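Local coordinates for putative exported protein (Bordetella pertussis Tohama I, PDB 2PFY) that binds pyroglutamic acid as an extracytoplasmic solute receptor and probably passes it to a tripartite ATP-independent periplasmic transporter, at residues L46-V51 / G63-S68; S118-Q123 / L181-T186; G124-K129 / K197-A202; T161-P166 / G175-M180. All blocks are in the same frame, centred on the assembly; numbering follows the deposited sequence.

Overall arrangement
Contacts 1, 2 and 4 reach the bound pyroglutamic acid, and together they supply much of its pocket. Contact 1 brings a guanidinium to the carboxylate. Contact 4 adds a hydroxyl to the same carboxylate oxygen, and R48 NH2 and T165 OG1 lie 3.3 Å apart. Contact 2 holds the lactam end, bonds the other carboxylate oxygen and gives the ligand an indole face. L66 CD1 of contact 1 packs 3.8 Å from W120 NE1 of contact 2. Contact 3 is a strand pair whose Y126 side chain is about 8 Å from the ligand. It is joined to contact 2 through Y126 OH and S183 O, 2.7 Å apart, and to contact 4 through Y126 N and M180 O.

Contact 1. Residues L46-V51 / G63-S68. With PCA (pyroglutamic acid), chain E.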
loop_
_atom_site.group_PDB
_atom_site.type_symbol
_atom_site.label_atom_id
_atom_site.label_comp_id
_atom_site.label_asym_id
_atom_site.label_seq_id
_atom_site.Cartn_x
_atom_site.Cartn_y
_atom_site.Cartn_z
ATOM N N LEU A 46 7.966 3.272 -13.806
ATOM C CA LEU A 46 6.514 3.414 -13.862
ATOM C C LEU A 46 6.026 4.014 -12.551
ATOM O O LEU A 46 6.455 3.588 -11.498
ATOM C CB LEU A 46 5.846 2.024 -13.996
ATOM C CG LEU A 46 6.058 1.318 -15.350
ATOM C CD1 LEU A 46 5.830 -0.165 -15.267
ATOM C CD2 LEU A 46 5.117 1.920 -16.385
ATOM N N LYS A 47 5.082 4.953 -12.629
ATOM C CA LYS A 47 4.439 5.523 -11.446
ATOM C C LYS A 47 3.305 4.596 -11.015
ATOM O O LYS A 47 2.813 3.784 -11.813
ATOM C CB LYS A 47 3.891 6.914 -11.792
ATOM C CG LYS A 47 5.031 7.894 -12.149
ATOM C CD LYS A 47 4.508 9.249 -12.535
ATOM C CE LYS A 47 5.713 10.234 -12.739
ATOM N NZ LYS A 47 6.489 9.906 -13.962
ATOM N N ARG A 48 2.877 4.730 -9.770
ATOM C CA ARG A 48 1.853 3.867 -9.199
ATOM C C ARG A 48 0.654 3.579 -10.125
ATOM O O ARG A 48 0.302 2.429 -10.273
ATOM C CB ARG A 48 1.366 4.427 -7.857
ATOM C CG ARG A 48 0.209 3.676 -7.222
ATOM C CD ARG A 48 -0.146 4.285 -5.838
ATOM N NE ARG A 48 0.843 3.946 -4.813
ATOM C CZ ARG A 48 1.021 4.641 -3.688
ATOM N NH1 ARG A 48 0.270 5.720 -3.457
ATOM N NH2 ARG A 48 1.940 4.274 -2.790
ATOM N N PRO A 49 0.005 4.632 -10.690
ATOM C CA PRO A 49 -1.137 4.386 -11.569
ATOM C C PRO A 49 -0.776 3.687 -12.889
ATOM O O PRO A 49 -1.684 3.263 -13.592
ATOM C CB PRO A 49 -1.660 5.807 -11.902
ATOM C CG PRO A 49 -1.012 6.705 -10.956
ATOM C CD PRO A 49 0.273 6.081 -10.542
ATOM N N GLU A 50 0.518 3.627 -13.231
ATOM C CA GLU A 50 1.002 3.005 -14.506
ATOM C C GLU A 50 1.475 1.562 -14.376
ATOM O O GLU A 50 1.711 0.883 -15.403
ATOM C CB GLU A 50 2.187 3.807 -15.097
ATOM C CG GLU A 50 1.888 5.303 -15.365
ATOM C CD GLU A 50 3.132 6.124 -15.659
ATOM O OE1 GLU A 50 4.249 5.759 -15.242
ATOM O OE2 GLU A 50 2.982 7.177 -16.292
ATOM N N VAL A 51 1.705 1.108 -13.142
ATOM C CA VAL A 51 2.308 -0.198 -12.936
ATOM C C VAL A 51 1.507 -1.341 -13.574
ATOM O O VAL A 51 2.076 -2.142 -14.290
ATOM C CB VAL A 51 2.576 -0.492 -11.451
ATOM C CG1 VAL A 51 3.089 -1.990 -11.274
ATOM C CG2 VAL A 51 3.636 0.516 -10.907
ATOM N N GLY A 63 6.295 -6.223 -11.299
ATOM C CA GLY A 63 6.348 -4.928 -10.624
ATOM C C GLY A 63 5.660 -4.949 -9.282
ATOM O O GLY A 63 4.792 -5.778 -9.028
ATOM N N GLU A 64 6.091 -4.028 -8.423
ATOM C CA GLU A 64 5.486 -3.823 -7.140
ATOM C C GLU A 64 4.592 -2.572 -7.170
ATOM O O GLU A 64 4.947 -1.541 -7.766
ATOM C CB GLU A 64 6.586 -3.745 -6.047
ATOM C CG GLU A 64 6.027 -3.554 -4.634
ATOM C CD GLU A 64 5.738 -2.090 -4.327
ATOM O OE1 GLU A 64 6.559 -1.223 -4.754
ATOM O OE2 GLU A 64 4.690 -1.809 -3.692
ATOM N N VAL A 65 3.411 -2.688 -6.556
ATOM C CA VAL A 65 2.456 -1.560 -6.503
ATOM C C VAL A 65 1.484 -1.733 -5.331
ATOM O O VAL A 65 1.208 -2.860 -4.872
ATOM C CB VAL A 65 1.697 -1.350 -7.890
ATOM C CG1 VAL A 65 0.768 -2.527 -8.210
ATOM C CG2 VAL A 65 0.926 -0.007 -7.972
ATOM N N LEU A 66 0.994 -0.594 -4.846
ATOM C CA LEU A 66 -0.070 -0.533 -3.864
ATOM C C LEU A 66 -1.275 -1.261 -4.452
ATOM O O LEU A 66 -1.729 -0.923 -5.560
ATOM C CB LEU A 66 -0.426 0.948 -3.616
ATOM C CG LEU A 66 -1.465 1.243 -2.531
ATOM C CD1 LEU A 66 -0.851 0.987 -1.134
ATOM C CD2 LEU A 66 -2.012 2.678 -2.656
ATOM N N VAL A 67 -1.794 -2.244 -3.717
ATOM C CA VAL A 67 -2.948 -3.054 -4.168
ATOM C C VAL A 67 -4.140 -2.154 -4.524
ATOM O O VAL A 67 -4.723 -2.255 -5.635
ATOM C CB VAL A 67 -3.361 -4.120 -3.075
ATOM C CG1 VAL A 67 -4.693 -4.818 -3.452
ATOM C CG2 VAL A 67 -2.240 -5.137 -2.862
ATOM N N SER A 68 -4.461 -1.230 -3.607
ATOM C CA SER A 68 -5.587 -0.321 -3.788
ATOM C C SER A 68 -5.419 0.685 -4.936
ATOM O O SER A 68 -6.351 1.430 -5.244
ATOM C CB SER A 68 -5.903 0.390 -2.461
ATOM O OG SER A 68 -4.747 1.083 -2.005
HETATM N N PCA E . 2.685 4.818 2.089
HETATM C CA PCA E . 2.128 4.851 0.716
HETATM C CB PCA E . 0.803 4.128 0.692
HETATM C CG PCA E . 0.524 3.718 2.107
HETATM C CD PCA E . 1.722 4.144 2.888
HETATM O OE PCA E . 1.891 3.898 4.078
HETATM C C PCA E . 1.950 6.284 0.256
HETATM O O PCA E . 1.733 6.603 -0.919
HETATM O OXT PCA E . 2.026 7.167 1.091
#
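The guanidinium of R48 has L66 over one face and the ligand at its edge. L66 CD2 lies 3.7 Å above the plane, over the centre of the group. The carboxylate carbon of pyroglutamic acid lies in the plane at the edge. This is part of the ligand site of a type 2 periplasmic binding protein fold. Residues 63-66 belong to a central strand of a five-stranded mixed sheet. Residues 46-50 form the loop leading into helix 51-57, which V51 begins.

R48 NH1 and NH2 both donate to the same ligand oxygen. NH1 is 3.1 Å from PCA O and NH2 is 3.0 Å from PCA O, so two N-H donors hold one carboxylate oxygen. The R48 chain starts extended, with CG anti to the backbone N (chi1 175°). It bends at chi3 (-74°), which brings NE to 3.5 Å from L66 CB. NE also forms a salt bridge with E9, and NH1 donates to Y145 O. These partners should fix the rotation of the guanidinium and may support its positive charge.

Away from the ligand the contact is apolar. V51 and V65 lie alongside, pointing opposite ways, with V51 CG1 3.7 Å from V65 CB. The loop holds its own shape. K47 N donates to E50 OE1 at 2.9 Å, and E50 N returns a bond to K47 O. V65 CG2 fits against the base of the arginine, 3.8 Å from R48 CG and 3.4 Å from R48 O.

Contact 2. Residues S118-Q123 / L181-T186; sequences SPWPPQ and LTSPAT. With PCA (pyroglutamic acid), chain E.
W120 and T186 cross obliquely, with W120 CZ3 3.3 Å from T186 OG1. W120 CG is anti to the carbonyl carbon (chi1 -75°), and the ring lies with one face against the ligand. PCA CD is 3.3 Å above the plane of the W120 ring, offset toward the rim. A185 CB sits at the ring edge, near its plane.

S183 holds OG in the crowded position between its backbone N and carbonyl carbon (chi1 61°). There OG serves two ends. It donates to the lactam oxygen, with S183 OG 2.7 Å from PCA OE. S183 OG also accepts from T186 N at 3.2 Å, and weakly from A185 N. S183 is thus the N-cap of helix 184-189, and the capping hydroxyl also binds the ligand. S183 N gives PCA OE a second bond, at 3.1 Å.

Residues 118-123 leave the five-stranded sheet and run into strand 124-127 of the other sheet. They form a crossing between the two lobes of the periplasmic binding protein fold, and the ligand lies beside it.

T186 OG1 accepts from PCA N at 2.7 Å in a nearly straight bond (173°). T182 OG1 stands anti to its backbone N and donates to PCA OXT at 2.8 Å. P121 packs against the start of the helix. Its CD is tight against S183, 3.5 Å from S183 CB, and its CG meets A185 CB. Farther along, the Q123 chain crosses L181 at about a right angle, its CB against L181 CD2.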
loop_
_atom_site.group_PDB
_atom_site.type_symbol
_atom_site.label_atom_id
_atom_site.label_comp_id
_atom_site.label_asym_id
_atom_site.label_seq_id
_atom_site.Cartn_x
_atom_site.Cartn_y
_atom_site.Cartn_z
ATOM N N SER A 118 2.690 -7.740 0.708
ATOM C CA SER A 118 3.248 -7.352 2.006
ATOM C C SER A 118 2.537 -6.096 2.414
ATOM O O SER A 118 2.095 -5.328 1.555
ATOM C CB SER A 118 4.760 -7.102 1.940
ATOM O OG SER A 118 5.456 -8.318 1.775
ATOM N N PRO A 119 2.364 -5.910 3.737
ATOM C CA PRO A 119 1.616 -4.744 4.196
ATOM C C PRO A 119 2.521 -3.528 4.460
ATOM O O PRO A 119 3.687 -3.668 4.832
ATOM C CB PRO A 119 0.998 -5.253 5.519
ATOM C CG PRO A 119 2.101 -6.151 6.090
ATOM C CD PRO A 119 2.716 -6.822 4.856
ATOM N N TRP A 120 1.977 -2.354 4.222
ATOM C CA TRP A 120 2.461 -1.123 4.841
ATOM C C TRP A 120 2.089 -1.174 6.340
ATOM O O TRP A 120 1.268 -1.999 6.757
ATOM C CB TRP A 120 1.738 0.072 4.197
ATOM C CG TRP A 120 2.238 0.390 2.838
ATOM C CD1 TRP A 120 1.740 -0.054 1.624
ATOM C CD2 TRP A 120 3.335 1.245 2.542
ATOM N NE1 TRP A 120 2.465 0.497 0.596
ATOM C CE2 TRP A 120 3.449 1.304 1.131
ATOM C CE3 TRP A 120 4.241 1.980 3.338
ATOM C CZ2 TRP A 120 4.425 2.076 0.494
ATOM C CZ3 TRP A 120 5.227 2.744 2.701
ATOM C CH2 TRP A 120 5.302 2.787 1.292
ATOM N N PRO A 121 2.709 -0.300 7.158
ATOM C CA PRO A 121 2.228 -0.137 8.520
ATOM C C PRO A 121 0.881 0.613 8.529
ATOM O O PRO A 121 0.430 1.108 7.483
ATOM C CB PRO A 121 3.363 0.672 9.218
ATOM C CG PRO A 121 4.579 0.579 8.251
ATOM C CD PRO A 121 3.899 0.526 6.890
ATOM N N PRO A 122 0.208 0.651 9.694
ATOM C CA PRO A 122 -1.072 1.343 9.809
ATOM C C PRO A 122 -0.983 2.830 9.461
ATOM O O PRO A 122 0.082 3.451 9.653
ATOM C CB PRO A 122 -1.429 1.166 11.286
ATOM C CG PRO A 122 -0.708 -0.108 11.692
ATOM C CD PRO A 122 0.607 -0.004 10.953
ATOM N N GLN A 123 -2.077 3.406 8.946
ATOM C CA GLN A 123 -2.025 4.776 8.426
ATOM C C GLN A 123 -2.373 5.785 9.523
ATOM O O GLN A 123 -3.444 5.704 10.123
ATOM C CB GLN A 123 -3.006 4.950 7.256
ATOM C CG GLN A 123 -2.828 3.907 6.121
ATOM C CD GLN A 123 -1.511 4.096 5.375
ATOM O OE1 GLN A 123 -0.526 3.379 5.594
ATOM N NE2 GLN A 123 -1.479 5.079 4.533
ATOM N N LEU A 181 -2.264 11.489 5.021
ATOM C CA LEU A 181 -2.527 10.273 5.739
ATOM C C LEU A 181 -1.627 9.234 5.115
ATOM O O LEU A 181 -1.662 9.030 3.885
ATOM C CB LEU A 181 -3.990 9.839 5.592
ATOM C CG LEU A 181 -4.314 8.445 6.170
ATOM C CD1 LEU A 181 -5.558 8.415 7.079
ATOM C CD2 LEU A 181 -4.485 7.426 5.029
ATOM N N THR A 182 -0.793 8.618 5.950
ATOM C CA THR A 182 0.187 7.626 5.478
ATOM C C THR A 182 0.826 6.974 6.689
ATOM O O THR A 182 0.623 7.448 7.823
ATOM C CB THR A 182 1.258 8.231 4.485
ATOM O OG1 THR A 182 1.984 7.169 3.850
ATOM C CG2 THR A 182 2.273 9.218 5.169
ATOM N N SER A 183 1.613 5.917 6.450
ATOM C CA SER A 183 2.253 5.173 7.515
ATOM C C SER A 183 3.437 5.955 8.079
ATOM O O SER A 183 3.966 6.914 7.429
ATOM C CB SER A 183 2.787 3.832 6.986
ATOM O OG SER A 183 3.754 4.115 5.983
ATOM N N PRO A 184 3.902 5.521 9.256
ATOM C CA PRO A 184 5.189 6.024 9.743
ATOM C C PRO A 184 6.367 5.590 8.845
ATOM O O PRO A 184 7.416 6.228 8.883
ATOM C CB PRO A 184 5.296 5.438 11.162
ATOM C CG PRO A 184 4.407 4.167 11.134
ATOM C CD PRO A 184 3.257 4.600 10.219
ATOM N N ALA A 185 6.191 4.555 8.004
ATOM C CA ALA A 185 7.280 4.169 7.083
ATOM C C ALA A 185 7.547 5.261 6.045
ATOM O O ALA A 185 8.698 5.618 5.787
ATOM C CB ALA A 185 6.967 2.849 6.375
ATOM N N THR A 186 6.471 5.764 5.432
ATOM C CA THR A 186 6.579 6.890 4.475
ATOM C C THR A 186 7.066 8.143 5.207
ATOM O O THR A 186 7.867 8.920 4.669
ATOM C CB THR A 186 5.239 7.133 3.785
ATOM O OG1 THR A 186 4.979 6.022 2.907
ATOM C CG2 THR A 186 5.250 8.447 2.951
HETATM N N PCA E . 2.685 4.818 2.089
HETATM C CA PCA E . 2.128 4.851 0.716
HETATM C CB PCA E . 0.803 4.128 0.692
HETATM C CG PCA E . 0.524 3.718 2.107
HETATM C CD PCA E . 1.722 4.144 2.888
HETATM O OE PCA E . 1.891 3.898 4.078
HETATM C C PCA E . 1.950 6.284 0.256
HETATM O O PCA E . 1.733 6.603 -0.919
HETATM O OXT PCA E . 2.026 7.167 1.091
#

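Contact 3. Residues G124-K129 / K197-A202; sequences GIYTKK and KYYYDA
I125 and Y200 form a hydrogen-bonded antiparallel pair that satisfies both backbones. I125 N donates to Y200 O at 3.0 Å, and Y200 N donates to I125 O at 2.8 Å. Two residues on, T127 N donates to Y198 O at 2.9 Å.

T127 O takes two donors. Y198 N lies 3.0 Å and K197 N 2.9 Å from T127 O, on opposite faces of the carbonyl plane. The side chain of T127 is occupied too: OG1 donates to K129 O at 2.6 Å and lies at the edge of the Y200 ring, in its plane. Between these pairs, Y126 and Y199 form a non-hydrogen-bonded pair. Here CA-H groups meet carbonyls: Y126 CA is 3.2 Å from Y198 O, and Y199 CA approaches I125 O.

The rings of this pair make an edge-to-face stack. Y199 turns its CD1 edge to the face of Y126, with the planes at 61° and the centroids 4.9 Å apart. Two phenol oxygens find partners outside the two segments: Y126 OH is bonded to S183 O, next to the ligand, and Y200 OH to the backbone N of V131.

Strand 124-127 lies between strands 180-182 and 198-201 in a four-stranded mixed sheet of the binding-protein fold. K197 and Y198 both face T127, a classic beta bulge where strand 198-201 begins.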
loop_
_atom_site.group_PDB
_atom_site.type_symbol
_atom_site.label_atom_id
_atom_site.label_comp_id
_atom_site.label_asym_id
_atom_site.label_seq_id
_atom_site.Cartn_x
_atom_site.Cartn_y
_atom_site.Cartn_z
ATOM N N GLY A 124 -1.472 6.726 9.769
ATOM C CA GLY A 124 -1.736 7.870 10.691
ATOM C C GLY A 124 -1.987 9.149 9.899
ATOM O O GLY A 124 -2.015 9.143 8.646
ATOM N N ILE A 125 -2.184 10.242 10.625
ATOM C CA ILE A 125 -2.469 11.556 10.039
ATOM C C ILE A 125 -1.332 12.501 10.375
ATOM O O ILE A 125 -0.907 12.547 11.516
ATOM C CB ILE A 125 -3.827 12.118 10.576
ATOM C CG1 ILE A 125 -4.957 11.215 10.076
ATOM C CG2 ILE A 125 -4.055 13.608 10.098
ATOM C CD1 ILE A 125 -6.320 11.344 10.788
ATOM N N TYR A 126 -0.817 13.212 9.366
ATOM C CA TYR A 126 0.259 14.180 9.568
ATOM C C TYR A 126 -0.273 15.567 9.284
ATOM O O TYR A 126 -0.917 15.787 8.261
ATOM C CB TYR A 126 1.431 13.958 8.598
ATOM C CG TYR A 126 2.196 12.649 8.738
ATOM C CD1 TYR A 126 3.500 12.641 9.239
ATOM C CD2 TYR A 126 1.640 11.436 8.319
ATOM C CE1 TYR A 126 4.256 11.456 9.313
ATOM C CE2 TYR A 126 2.371 10.222 8.421
ATOM C CZ TYR A 126 3.679 10.248 8.910
ATOM O OH TYR A 126 4.398 9.069 9.003
ATOM N N THR A 127 0.030 16.513 10.154
ATOM C CA THR A 127 -0.531 17.861 10.003
ATOM C C THR A 127 0.505 18.909 10.393
ATOM O O THR A 127 1.543 18.578 11.002
ATOM C CB THR A 127 -1.803 18.067 10.905
ATOM O OG1 THR A 127 -1.423 18.026 12.282
ATOM C CG2 THR A 127 -2.829 16.980 10.662
ATOM N N LYS A 128 0.219 20.165 10.043
ATOM C CA LYS A 128 1.099 21.276 10.391
ATOM C C LYS A 128 0.629 22.008 11.638
ATOM O O LYS A 128 1.390 22.807 12.176
ATOM C CB LYS A 128 1.248 22.262 9.238
ATOM C CG LYS A 128 1.840 21.640 7.996
ATOM C CD LYS A 128 1.497 22.451 6.786
ATOM C CE LYS A 128 2.661 23.261 6.352
ATOM N NZ LYS A 128 2.261 23.954 5.099
ATOM N N LYS A 129 -0.602 21.702 12.078
ATOM C CA LYS A 129 -1.230 22.323 13.259
ATOM C C LYS A 129 -1.920 21.240 14.056
ATOM O O LYS A 129 -2.256 20.215 13.500
ATOM C CB LYS A 129 -2.296 23.361 12.839
ATOM C CG LYS A 129 -1.720 24.656 12.309
ATOM C CD LYS A 129 -2.566 25.886 12.743
ATOM C CE LYS A 129 -2.285 26.267 14.222
ATOM N NZ LYS A 129 -2.894 27.566 14.585
ATOM N N LYS A 197 4.457 18.696 11.391
ATOM C CA LYS A 197 4.818 18.743 12.812
ATOM C C LYS A 197 4.123 17.750 13.725
ATOM O O LYS A 197 4.679 17.368 14.754
ATOM C CB LYS A 197 4.604 20.159 13.374
ATOM C CG LYS A 197 5.860 21.009 13.333
ATOM C CD LYS A 197 6.268 21.346 11.884
ATOM C CE LYS A 197 7.801 21.212 11.684
ATOM N NZ LYS A 197 8.222 21.109 10.249
ATOM N N TYR A 198 2.894 17.382 13.397
ATOM C CA TYR A 198 2.095 16.482 14.252
ATOM C C TYR A 198 1.804 15.180 13.538
ATOM O O TYR A 198 1.413 15.204 12.388
ATOM C CB TYR A 198 0.752 17.148 14.625
ATOM C CG TYR A 198 0.985 18.403 15.420
ATOM C CD1 TYR A 198 1.046 18.371 16.814
ATOM C CD2 TYR A 198 1.222 19.610 14.779
ATOM C CE1 TYR A 198 1.307 19.534 17.546
ATOM C CE2 TYR A 198 1.475 20.791 15.516
ATOM C CZ TYR A 198 1.520 20.738 16.886
ATOM O OH TYR A 198 1.769 21.922 17.595
ATOM N N TYR A 199 1.971 14.061 14.238
ATOM C CA TYR A 199 1.569 12.751 13.719
ATOM C C TYR A 199 0.574 12.156 14.697
ATOM O O TYR A 199 0.837 12.130 15.906
ATOM C CB TYR A 199 2.812 11.832 13.559
ATOM C CG TYR A 199 2.441 10.408 13.263
ATOM C CD1 TYR A 199 2.076 10.028 11.966
ATOM C CD2 TYR A 199 2.428 9.431 14.277
ATOM C CE1 TYR A 199 1.727 8.710 11.679
ATOM C CE2 TYR A 199 2.048 8.113 13.993
ATOM C CZ TYR A 199 1.711 7.771 12.682
ATOM O OH TYR A 199 1.327 6.478 12.382
ATOM N N TYR A 200 -0.567 11.694 14.203
ATOM C CA TYR A 200 -1.585 11.070 15.033
ATOM C C TYR A 200 -1.638 9.609 14.611
ATOM O O TYR A 200 -1.836 9.322 13.420
ATOM C CB TYR A 200 -2.984 11.763 14.851
ATOM C CG TYR A 200 -2.935 13.233 15.267
ATOM C CD1 TYR A 200 -3.113 13.601 16.608
ATOM C CD2 TYR A 200 -2.603 14.230 14.342
ATOM C CE1 TYR A 200 -2.990 14.926 17.000
ATOM C CE2 TYR A 200 -2.480 15.532 14.714
ATOM C CZ TYR A 200 -2.685 15.884 16.043
ATOM O OH TYR A 200 -2.554 17.202 16.408
ATOM N N ASP A 201 -1.469 8.712 15.589
ATOM C CA ASP A 201 -1.388 7.267 15.382
ATOM C C ASP A 201 -2.818 6.743 15.165
ATOM O O ASP A 201 -3.401 6.083 16.031
ATOM C CB ASP A 201 -0.697 6.625 16.617
ATOM C CG ASP A 201 -0.407 5.111 16.449
ATOM O OD1 ASP A 201 -0.743 4.527 15.395
ATOM O OD2 ASP A 201 0.175 4.494 17.386
ATOM N N ALA A 202 -3.397 7.089 14.011
ATOM C CA ALA A 202 -4.792 6.785 13.721
ATOM C C ALA A 202 -5.083 5.301 13.507
ATOM O O ALA A 202 -6.181 4.835 13.801
ATOM C CB ALA A 202 -5.265 7.584 12.511
#

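Contact 4. Residues T161-P166 / G175-M180. With PCA (pyroglutamic acid), chain E.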
loop_
_atom_site.group_PDB
_atom_site.type_symbol
_atom_site.label_atom_id
_atom_site.label_comp_id
_atom_site.label_asym_id
_atom_site.label_seq_id
_atom_site.Cartn_x
_atom_site.Cartn_y
_atom_site.Cartn_z
ATOM N N THR A 161 -6.287 15.939 -2.792
ATOM C CA THR A 161 -5.326 16.320 -3.789
ATOM C C THR A 161 -4.400 15.098 -3.959
ATOM O O THR A 161 -3.679 14.709 -3.026
ATOM C CB THR A 161 -4.560 17.603 -3.349
ATOM O OG1 THR A 161 -5.494 18.568 -2.770
ATOM C CG2 THR A 161 -3.874 18.219 -4.520
ATOM N N THR A 162 -4.473 14.469 -5.126
ATOM C CA THR A 162 -3.704 13.245 -5.397
ATOM C C THR A 162 -2.237 13.589 -5.558
ATOM O O THR A 162 -1.871 14.398 -6.415
ATOM C CB THR A 162 -4.229 12.507 -6.664
ATOM O OG1 THR A 162 -5.573 12.108 -6.429
ATOM C CG2 THR A 162 -3.389 11.241 -6.981
ATOM N N VAL A 163 -1.390 12.993 -4.724
ATOM C CA VAL A 163 0.051 13.200 -4.856
ATOM C C VAL A 163 0.715 11.846 -4.652
ATOM O O VAL A 163 0.472 11.185 -3.640
ATOM C CB VAL A 163 0.610 14.234 -3.822
ATOM C CG1 VAL A 163 2.116 14.413 -4.000
ATOM C CG2 VAL A 163 -0.077 15.610 -3.969
ATOM N N GLN A 164 1.532 11.427 -5.616
ATOM C CA GLN A 164 2.162 10.122 -5.509
ATOM C C GLN A 164 3.328 10.272 -4.539
ATOM O O GLN A 164 3.830 11.395 -4.342
ATOM C CB GLN A 164 2.622 9.616 -6.894
ATOM C CG GLN A 164 1.464 9.341 -7.926
ATOM C CD GLN A 164 0.379 8.438 -7.386
ATOM O OE1 GLN A 164 0.644 7.537 -6.571
ATOM N NE2 GLN A 164 -0.864 8.667 -7.830
ATOM N N THR A 165 3.797 9.161 -3.976
ATOM C CA THR A 165 4.733 9.217 -2.847
ATOM C C THR A 165 6.024 10.055 -3.054
ATOM O O THR A 165 6.408 10.838 -2.162
ATOM C CB THR A 165 5.046 7.810 -2.259
ATOM O OG1 THR A 165 3.973 6.882 -2.582
ATOM C CG2 THR A 165 5.205 7.902 -0.701
ATOM N N PRO A 166 6.733 9.875 -4.193
ATOM C CA PRO A 166 7.952 10.634 -4.443
ATOM C C PRO A 166 7.780 12.137 -4.535
ATOM O O PRO A 166 8.750 12.858 -4.413
ATOM C CB PRO A 166 8.406 10.106 -5.835
ATOM C CG PRO A 166 7.829 8.695 -5.881
ATOM C CD PRO A 166 6.474 8.903 -5.283
ATOM N N GLY A 175 3.025 24.198 -1.229
ATOM C CA GLY A 175 1.702 24.416 -0.653
ATOM C C GLY A 175 0.571 23.717 -1.366
ATOM O O GLY A 175 -0.599 24.040 -1.160
ATOM N N VAL A 176 0.893 22.737 -2.198
ATOM C CA VAL A 176 -0.134 21.996 -2.882
ATOM C C VAL A 176 -0.900 21.180 -1.874
ATOM O O VAL A 176 -2.097 20.975 -2.028
ATOM C CB VAL A 176 0.448 21.099 -4.038
ATOM C CG1 VAL A 176 -0.557 20.006 -4.470
ATOM C CG2 VAL A 176 0.852 21.986 -5.234
ATOM N N ILE A 177 -0.220 20.716 -0.829
ATOM C CA ILE A 177 -0.901 19.977 0.221
ATOM C C ILE A 177 -0.450 20.512 1.580
ATOM O O ILE A 177 0.657 21.011 1.719
ATOM C CB ILE A 177 -0.695 18.429 0.120
ATOM C CG1 ILE A 177 0.801 18.065 0.157
ATOM C CG2 ILE A 177 -1.452 17.858 -1.127
ATOM C CD1 ILE A 177 1.113 16.536 0.256
ATOM N N ASP A 178 -1.307 20.372 2.587
ATOM C CA ASP A 178 -0.981 20.872 3.924
ATOM C C ASP A 178 -1.075 19.794 5.000
ATOM O O ASP A 178 -0.661 20.035 6.136
ATOM C CB ASP A 178 -1.911 22.024 4.299
ATOM C CG ASP A 178 -1.670 23.281 3.474
ATOM O OD1 ASP A 178 -0.591 23.888 3.550
ATOM O OD2 ASP A 178 -2.592 23.677 2.749
ATOM N N ALA A 179 -1.626 18.629 4.651
ATOM C CA ALA A 179 -1.821 17.499 5.577
ATOM C C ALA A 179 -1.870 16.172 4.796
ATOM O O ALA A 179 -2.151 16.151 3.595
ATOM C CB ALA A 179 -3.136 17.666 6.399
HETATM N N MSE A 180 -1.616 15.054 5.460
HETATM C CA MSE A 180 -1.701 13.789 4.716
HETATM C C MSE A 180 -2.011 12.635 5.641
HETATM O O MSE A 180 -2.019 12.777 6.892
HETATM C CB MSE A 180 -0.392 13.556 3.936
HETATM C CG MSE A 180 0.817 13.449 4.810
HETATM SE SE MSE A 180 2.300 12.769 3.779
HETATM C CE MSE A 180 3.715 12.724 5.269
HETATM N N PCA E . 2.685 4.818 2.089
HETATM C CA PCA E . 2.128 4.851 0.716
HETATM C CB PCA E . 0.803 4.128 0.692
HETATM C CG PCA E . 0.524 3.718 2.107
HETATM C CD PCA E . 1.722 4.144 2.888
HETATM O OE PCA E . 1.891 3.898 4.078
HETATM C C PCA E . 1.950 6.284 0.256
HETATM O O PCA E . 1.733 6.603 -0.919
HETATM O OXT PCA E . 2.026 7.167 1.091
#
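V163 and I177 meet tip to tip through CG2, which in both is anti to the carbonyl carbon (chi1 180° in V163 and 58° in I177). The two CG2 methyls face each other, V163 CG2 3.9 Å from I177 CG2. T161 CG2 lies 3.8 Å from V176 CG1, and the two side chains meet at a slant. T161 CB in turn rests 3.8 Å from I177 CG2, so this one isoleucine methyl touches two residues.

The contact joins the two ends of the segment that holds helix 168-173. Residues 161-166 run from the end of strand 159-162 toward the helix. Residues 175-180 run from the helix to strand 180-182. G175 ends the helix in a Schellman motif with positive phi, and the chain then turns back so that V176 and I177 meet the strand end.

On the pocket side, T165 OG1 donates to PCA O at 2.8 Å. T165 OG1 is also bonded to Q10 NE2. V163 O accepts from R143 NE, and R143 NH2 bonds the ligand, so V163 lies in the second shell of the pocket.

No hydrogen bond crosses between the segments. T161 OG1 is bonded instead to V159 O. The pairing therefore rests on apolar carbon packing over a small area, 159 Å² in all, while T165 OG1 serves the ligand and Q10, and V163 O serves R143.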